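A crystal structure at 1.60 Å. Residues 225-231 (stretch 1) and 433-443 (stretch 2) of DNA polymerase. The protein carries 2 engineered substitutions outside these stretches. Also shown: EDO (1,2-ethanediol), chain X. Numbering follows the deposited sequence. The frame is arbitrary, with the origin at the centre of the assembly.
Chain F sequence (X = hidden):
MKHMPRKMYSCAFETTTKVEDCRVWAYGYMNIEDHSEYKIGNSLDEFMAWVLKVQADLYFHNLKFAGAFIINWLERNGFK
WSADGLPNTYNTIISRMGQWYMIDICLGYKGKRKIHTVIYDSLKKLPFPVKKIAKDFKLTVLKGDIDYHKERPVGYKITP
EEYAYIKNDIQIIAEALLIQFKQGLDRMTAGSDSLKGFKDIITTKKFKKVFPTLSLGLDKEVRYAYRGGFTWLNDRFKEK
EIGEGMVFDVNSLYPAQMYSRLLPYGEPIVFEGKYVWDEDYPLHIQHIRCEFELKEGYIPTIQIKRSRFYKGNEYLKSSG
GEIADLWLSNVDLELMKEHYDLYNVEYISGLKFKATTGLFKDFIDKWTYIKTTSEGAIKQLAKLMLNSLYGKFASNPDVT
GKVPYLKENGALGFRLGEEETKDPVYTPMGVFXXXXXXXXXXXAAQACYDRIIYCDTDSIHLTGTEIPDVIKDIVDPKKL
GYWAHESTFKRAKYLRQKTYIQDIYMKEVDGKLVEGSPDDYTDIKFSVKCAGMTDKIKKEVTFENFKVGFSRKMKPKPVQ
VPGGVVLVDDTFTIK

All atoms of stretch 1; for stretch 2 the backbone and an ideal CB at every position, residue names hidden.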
ATOM      1  N   ALA F 225      -8.186 -14.434  11.030  1.00 29.97           N
ATOM      2  CA  ALA F 225      -8.167 -15.112   9.760  1.00 29.80           C
ATOM      3  C   ALA F 225      -7.767 -14.211   8.590  1.00 29.80           C
ATOM      4  O   ALA F 225      -7.766 -14.677   7.434  1.00 29.68           O
ATOM      5  CB  ALA F 225      -9.576 -15.749   9.488  1.00 29.30           C
ATOM      6  N   TYR F 226      -7.465 -12.927   8.853  1.00 29.07           N
ATOM      7  CA  TYR F 226      -7.138 -11.975   7.787  1.00 32.23           C
ATOM      8  C   TYR F 226      -5.655 -12.044   7.475  1.00 33.47           C
ATOM      9  O   TYR F 226      -4.812 -11.841   8.361  1.00 35.46           O
ATOM     10  CB  TYR F 226      -7.524 -10.556   8.194  1.00 31.73           C
ATOM     11  CG  TYR F 226      -7.413  -9.492   7.095  1.00 32.62           C
ATOM     12  CD1 TYR F 226      -7.980  -9.680   5.869  1.00 33.37           C
ATOM     13  CD2 TYR F 226      -6.801  -8.271   7.337  1.00 34.99           C
ATOM     14  CE1 TYR F 226      -7.897  -8.728   4.873  1.00 32.42           C
ATOM     15  CE2 TYR F 226      -6.721  -7.301   6.353  1.00 36.12           C
ATOM     16  CZ  TYR F 226      -7.304  -7.537   5.113  1.00 35.81           C
ATOM     17  OH  TYR F 226      -7.251  -6.583   4.108  1.00 36.26           O
ATOM     18  N   ARG F 227      -5.353 -12.387   6.236  1.00 34.44           N
ATOM     19  CA  ARG F 227      -3.973 -12.510   5.762  1.00 35.77           C
ATOM     20  C   ARG F 227      -3.884 -11.819   4.412  1.00 33.93           C
ATOM     21  O   ARG F 227      -4.897 -11.495   3.785  1.00 33.79           O
ATOM     22  CB  ARG F 227      -3.589 -13.990   5.622  1.00 37.68           C
ATOM     23  CG  ARG F 227      -3.715 -14.766   6.902  1.00 40.39           C
ATOM     24  CD  ARG F 227      -3.468 -16.227   6.686  1.00 45.70           C
ATOM     25  NE  ARG F 227      -3.198 -16.886   7.956  1.00 47.38           N
ATOM     26  CZ  ARG F 227      -4.120 -17.326   8.810  1.00 47.68           C
ATOM     27  NH1 ARG F 227      -5.415 -17.197   8.549  1.00 45.82           N
ATOM     28  NH2 ARG F 227      -3.735 -17.900   9.942  1.00 47.95           N
ATOM     29  N   GLY F 228      -2.659 -11.570   3.968  1.00 35.82           N
ATOM     30  CA  GLY F 228      -2.427 -10.874   2.713  1.00 36.96           C
ATOM     31  C   GLY F 228      -2.039 -11.815   1.589  1.00 38.23           C
ATOM     32  O   GLY F 228      -2.454 -12.978   1.544  1.00 42.47           O
ATOM     33  N   GLY F 229      -1.210 -11.325   0.693  1.00 34.27           N
ATOM     34  CA  GLY F 229      -0.848 -12.069  -0.489  1.00 33.90           C
ATOM     35  C   GLY F 229       0.078 -13.245  -0.239  1.00 33.33           C
ATOM     36  O   GLY F 229       0.834 -13.262   0.734  1.00 35.58           O
ATOM     37  N   PHE F 230       0.040 -14.200  -1.156  1.00 32.24           N
ATOM     38  CA  PHE F 230       0.916 -15.373  -1.131  1.00 31.54           C
ATOM     39  C   PHE F 230       2.211 -15.050  -1.895  1.00 32.37           C
ATOM     40  O   PHE F 230       2.205 -14.856  -3.122  1.00 32.74           O
ATOM     41  CB  PHE F 230       0.220 -16.572  -1.769  1.00 32.53           C
ATOM     42  CG  PHE F 230       1.047 -17.824  -1.749  1.00 31.77           C
ATOM     43  CD1 PHE F 230       1.247 -18.507  -0.572  1.00 32.16           C
ATOM     44  CD2 PHE F 230       1.634 -18.296  -2.915  1.00 32.40           C
ATOM     45  CE1 PHE F 230       2.051 -19.645  -0.547  1.00 32.24           C
ATOM     46  CE2 PHE F 230       2.410 -19.427  -2.902  1.00 33.60           C
ATOM     47  CZ  PHE F 230       2.600 -20.109  -1.708  1.00 31.94           C
ATOM     48  N   THR F 231       3.315 -15.016  -1.162  1.00 32.99           N
ATOM     49  CA  THR F 231       4.622 -14.749  -1.756  1.00 32.81           C
ATOM     50  C   THR F 231       5.568 -15.851  -1.303  1.00 31.45           C
ATOM     51  O   THR F 231       5.797 -16.020  -0.109  1.00 33.30           O
ATOM     52  CB  THR F 231       5.171 -13.373  -1.297  1.00 33.34           C
ATOM     53  OG1 THR F 231       4.195 -12.348  -1.561  1.00 36.71           O
ATOM     54  CG2 THR F 231       6.463 -13.043  -1.994  1.00 36.36           C
ATOM     55  N   UNK F 433     -11.867 -12.079   0.507  1.00 28.76           N
ATOM     56  CA  UNK F 433     -11.333 -11.543  -0.744  1.00 29.11           C
ATOM     57  C   UNK F 433      -9.871 -11.951  -0.880  1.00 28.88           C
ATOM     58  O   UNK F 433      -9.456 -12.441  -1.945  1.00 30.48           O
ATOM     59  CB  UNK F 433     -11.478 -10.021  -0.797  1.00 29.11           C
ATOM     60  N   UNK F 434      -9.085 -11.793   0.192  1.00 30.42           N
ATOM     61  CA  UNK F 434      -7.663 -12.168   0.118  1.00 30.98           C
ATOM     62  C   UNK F 434      -7.493 -13.703   0.067  1.00 30.63           C
ATOM     63  O   UNK F 434      -6.596 -14.205  -0.627  1.00 29.81           O
ATOM     64  CB  UNK F 434      -6.905 -11.596   1.318  1.00 30.98           C
ATOM     65  N   UNK F 435      -8.388 -14.450   0.728  1.00 28.88           N
ATOM     66  CA  UNK F 435      -8.335 -15.915   0.701  1.00 28.65           C
ATOM     67  C   UNK F 435      -8.551 -16.455  -0.706  1.00 27.41           C
ATOM     68  O   UNK F 435      -7.800 -17.291  -1.184  1.00 30.05           O
ATOM     69  CB  UNK F 435      -9.382 -16.503   1.649  1.00 28.65           C
ATOM     70  N   UNK F 436      -9.567 -15.942  -1.391  1.00 29.35           N
ATOM     71  CA  UNK F 436      -9.790 -16.344  -2.751  1.00 29.35           C
ATOM     72  C   UNK F 436      -8.626 -15.941  -3.670  1.00 28.18           C
ATOM     73  O   UNK F 436      -8.319 -16.670  -4.619  1.00 30.98           O
ATOM     74  CB  UNK F 436     -11.102 -15.739  -3.255  1.00 29.35           C
ATOM     75  N   UNK F 437      -8.021 -14.773  -3.422  1.00 29.00           N
ATOM     76  CA  UNK F 437      -6.881 -14.323  -4.208  1.00 30.32           C
ATOM     77  C   UNK F 437      -5.712 -15.319  -4.025  1.00 29.92           C
ATOM     78  O   UNK F 437      -5.097 -15.771  -5.007  1.00 31.50           O
ATOM     79  CB  UNK F 437      -6.468 -12.909  -3.796  1.00 30.32           C
ATOM     80  N   UNK F 438      -5.447 -15.699  -2.784  1.00 31.10           N
ATOM     81  CA  UNK F 438      -4.401 -16.691  -2.525  1.00 32.60           C
ATOM     82  C   UNK F 438      -4.716 -18.009  -3.215  1.00 30.72           C
ATOM     83  O   UNK F 438      -3.846 -18.633  -3.828  1.00 31.43           O
ATOM     84  CB  UNK F 438      -4.234 -16.915  -1.021  1.00 32.60           C
ATOM     85  N   UNK F 439      -5.976 -18.437  -3.113  1.00 30.72           N
ATOM     86  CA  UNK F 439      -6.429 -19.668  -3.739  1.00 30.75           C
ATOM     87  C   UNK F 439      -6.141 -19.639  -5.242  1.00 29.73           C
ATOM     88  O   UNK F 439      -5.666 -20.617  -5.822  1.00 29.14           O
ATOM     89  CB  UNK F 439      -7.922 -19.880  -3.482  1.00 30.75           C
ATOM     90  N   UNK F 440      -6.462 -18.515  -5.876  1.00 30.56           N
ATOM     91  CA  UNK F 440      -6.245 -18.377  -7.303  1.00 30.14           C
ATOM     92  C   UNK F 440      -4.795 -18.637  -7.682  1.00 30.14           C
ATOM     93  O   UNK F 440      -4.504 -19.386  -8.631  1.00 30.40           O
ATOM     94  CB  UNK F 440      -6.665 -16.980  -7.766  1.00 30.14           C
ATOM     95  N   UNK F 441      -3.883 -18.006  -6.940  1.00 30.19           N
ATOM     96  CA  UNK F 441      -2.460 -18.104  -7.249  1.00 28.80           C
ATOM     97  C   UNK F 441      -1.851 -19.458  -6.853  1.00 29.89           C
ATOM     98  O   UNK F 441      -1.149 -20.083  -7.642  1.00 30.59           O
ATOM     99  CB  UNK F 441      -1.706 -16.976  -6.542  1.00 28.80           C
ATOM    100  N   UNK F 442      -2.163 -19.926  -5.653  1.00 30.11           N
ATOM    101  CA  UNK F 442      -1.647 -21.205  -5.167  1.00 31.62           C
ATOM    102  C   UNK F 442      -2.097 -22.359  -6.056  1.00 30.00           C
ATOM    103  O   UNK F 442      -1.296 -23.257  -6.374  1.00 30.39           O
ATOM    104  CB  UNK F 442      -2.101 -21.448  -3.726  1.00 31.62           C
ATOM    105  N   UNK F 443      -3.363 -22.362  -6.479  1.00 28.80           N
ATOM    106  CA  UNK F 443      -3.857 -23.483  -7.283  1.00 29.58           C
ATOM    107  C   UNK F 443      -3.200 -23.533  -8.676  1.00 29.19           C
ATOM    108  O   UNK F 443      -2.888 -24.618  -9.165  1.00 30.81           O
ATOM    109  CB  UNK F 443      -5.377 -23.384  -7.430  1.00 29.58           C
TER
HETATM  110  C1  EDO X9013      -4.527 -28.081  -6.660  1.00 46.71           C
HETATM  111  O1  EDO X9013      -4.230 -29.470  -6.471  1.00 49.63           O
HETATM  112  C2  EDO X9013      -5.034 -27.833  -8.078  1.00 47.73           C
HETATM  113  O2  EDO X9013      -4.150 -26.979  -8.832  1.00 43.46           O

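Stretch 2 is helical throughout, with phi and psi near -65° and -43°, so every position must accept a helix.

At position 433 the CA-to-CB bond points sideways, with nothing of stretch 1 within 5.5 Å, so the visible atoms favour no particular side chain. The deposited residue is Ile-433.

At position 434 the bond points toward stretch 1, and the ideal CB lies only 3.2 Å from Arg-227 O, a carbonyl that calls for a donor on a short side chain; Ser or Thr would suit, and the nearby ring of Tyr-226 favours an additional methyl. Thr-434 supplies both. In the p rotamer its OG1 donates a hydrogen bond to Arg-227 O (2.8 Å), while CG2 rests 4.0 Å from Tyr-226 CE1. OG1 accepts from a water, which donates to Ala-225 O and accepts from Arg-227 N.

Positions 435 and 436 leave stretch 1 alone, the first pointing sideways and the second out of reach, so any helix-tolerant residue would do. They hold Ala-435 and Trp-436. Position 437 points toward stretch 1 but finds nothing within 5.5 Å of its ideal CB; small or larger residues are conceivable, and Ala-437 occupies it.

At position 438 the ideal CB is 4.5 Å from Phe-230 CB and 5.0 Å from Gly-228 O. The bond points sideways, so a long, flexible donor such as Lys, Arg or Gln could pass Phe-230 and turn to the carbonyls. Arg-438 does so: its CG lies 4.1 Å from Phe-230 CB, and NH1 donates to Gly-228 O (2.8 Å), which sits near the guanidinium plane. Arg-227 CB lies over one guanidinium face, 3.5 Å from Arg-438 NH1, and NH2 donates to the same water that Thr-434 binds.

Positions 439 and 440 are out of reach and equally unrestricted; they hold Tyr-439 and Thr-440, whose OG1 donates a hydrogen bond back to Trp-436 O.

Position 441 points toward stretch 1, with Phe-230 CD2 5.1 Å from the ideal CB, inviting a modest apolar or methyl-bearing group. Thr-441 brings CG2 to 4.3 Å from Phe-230 CD2.

Position 442 points sideways past the same ring; an aliphatic such as Val, Ile, Leu or Met could reach it. Ile-442 lays CG1 over the ring face, 3.7 Å from Phe-230 CD2, in a CH-pi contact.

Position 443, out of reach, could take many residues; it is Thr-443, whose OG1 donates to Tyr-439 O.

Stretch 2, residues 433-443: ITAWARYTTIT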
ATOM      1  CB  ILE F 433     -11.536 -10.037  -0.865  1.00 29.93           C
ATOM      2  CG1 ILE F 433     -13.017  -9.706  -1.113  1.00 30.27           C
ATOM      3  CG2 ILE F 433     -10.668  -9.468  -2.028  1.00 30.36           C
ATOM      4  CD1 ILE F 433     -13.367  -8.238  -0.913  1.00 30.58           C
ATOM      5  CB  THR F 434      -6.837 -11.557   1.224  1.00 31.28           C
ATOM      6  OG1 THR F 434      -7.260 -12.075   2.495  1.00 32.84           O
ATOM      7  CG2 THR F 434      -6.929 -10.034   1.213  1.00 31.18           C
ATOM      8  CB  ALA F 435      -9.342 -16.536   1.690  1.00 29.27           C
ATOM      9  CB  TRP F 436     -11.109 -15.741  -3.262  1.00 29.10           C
ATOM     10  CG  TRP F 436     -12.346 -16.499  -2.846  1.00 29.14           C
ATOM     11  CD1 TRP F 436     -13.413 -16.020  -2.125  1.00 29.16           C
ATOM     12  CD2 TRP F 436     -12.681 -17.843  -3.205  1.00 30.16           C
ATOM     13  NE1 TRP F 436     -14.368 -17.001  -1.986  1.00 30.01           N
ATOM     14  CE2 TRP F 436     -13.956 -18.123  -2.652  1.00 30.72           C
ATOM     15  CE3 TRP F 436     -12.036 -18.835  -3.942  1.00 29.26           C
ATOM     16  CZ2 TRP F 436     -14.562 -19.352  -2.791  1.00 31.51           C
ATOM     17  CZ3 TRP F 436     -12.655 -20.051  -4.087  1.00 31.23           C
ATOM     18  CH2 TRP F 436     -13.907 -20.300  -3.511  1.00 31.71           C
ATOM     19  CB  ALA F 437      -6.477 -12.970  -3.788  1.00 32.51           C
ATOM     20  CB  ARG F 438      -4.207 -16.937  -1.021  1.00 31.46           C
ATOM     21  CG  ARG F 438      -3.577 -15.818  -0.303  1.00 32.40           C
ATOM     22  CD  ARG F 438      -3.194 -16.209   1.133  1.00 32.46           C
ATOM     23  NE  ARG F 438      -4.360 -16.443   1.969  1.00 32.01           N
ATOM     24  CZ  ARG F 438      -5.125 -15.494   2.500  1.00 29.66           C
ATOM     25  NH1 ARG F 438      -4.853 -14.209   2.312  1.00 31.07           N
ATOM     26  NH2 ARG F 438      -6.154 -15.816   3.256  1.00 31.35           N
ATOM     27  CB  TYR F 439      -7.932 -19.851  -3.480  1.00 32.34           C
ATOM     28  CG  TYR F 439      -8.543 -21.037  -4.157  1.00 31.94           C
ATOM     29  CD1 TYR F 439      -8.555 -22.270  -3.545  1.00 33.76           C
ATOM     30  CD2 TYR F 439      -9.104 -20.927  -5.432  1.00 33.77           C
ATOM     31  CE1 TYR F 439      -9.097 -23.365  -4.167  1.00 34.01           C
ATOM     32  CE2 TYR F 439      -9.654 -22.020  -6.063  1.00 33.58           C
ATOM     33  CZ  TYR F 439      -9.647 -23.239  -5.424  1.00 33.25           C
ATOM     34  OH  TYR F 439     -10.195 -24.364  -6.030  1.00 37.03           O
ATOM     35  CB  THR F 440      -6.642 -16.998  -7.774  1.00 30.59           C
ATOM     36  OG1 THR F 440      -8.043 -16.790  -7.490  1.00 32.30           O
ATOM     37  CG2 THR F 440      -6.377 -16.839  -9.265  1.00 32.76           C
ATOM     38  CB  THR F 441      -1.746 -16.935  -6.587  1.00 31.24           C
ATOM     39  OG1 THR F 441      -2.202 -15.739  -7.238  1.00 31.85           O
ATOM     40  CG2 THR F 441      -0.202 -17.078  -6.656  1.00 31.35           C
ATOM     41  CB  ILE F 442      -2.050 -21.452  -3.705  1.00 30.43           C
ATOM     42  CG1 ILE F 442      -1.395 -20.408  -2.810  1.00 29.42           C
ATOM     43  CG2 ILE F 442      -1.691 -22.876  -3.282  1.00 31.23           C
ATOM     44  CD1 ILE F 442      -1.971 -20.337  -1.402  1.00 30.08           C
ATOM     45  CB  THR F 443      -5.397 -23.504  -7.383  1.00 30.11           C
ATOM     46  OG1 THR F 443      -5.874 -22.300  -7.969  1.00 33.33           O
ATOM     47  CG2 THR F 443      -6.023 -23.684  -6.010  1.00 30.63           C
TER
HETATM   48  O   HOH W   1      -7.549 -13.755   4.725  1.00 18.58           O
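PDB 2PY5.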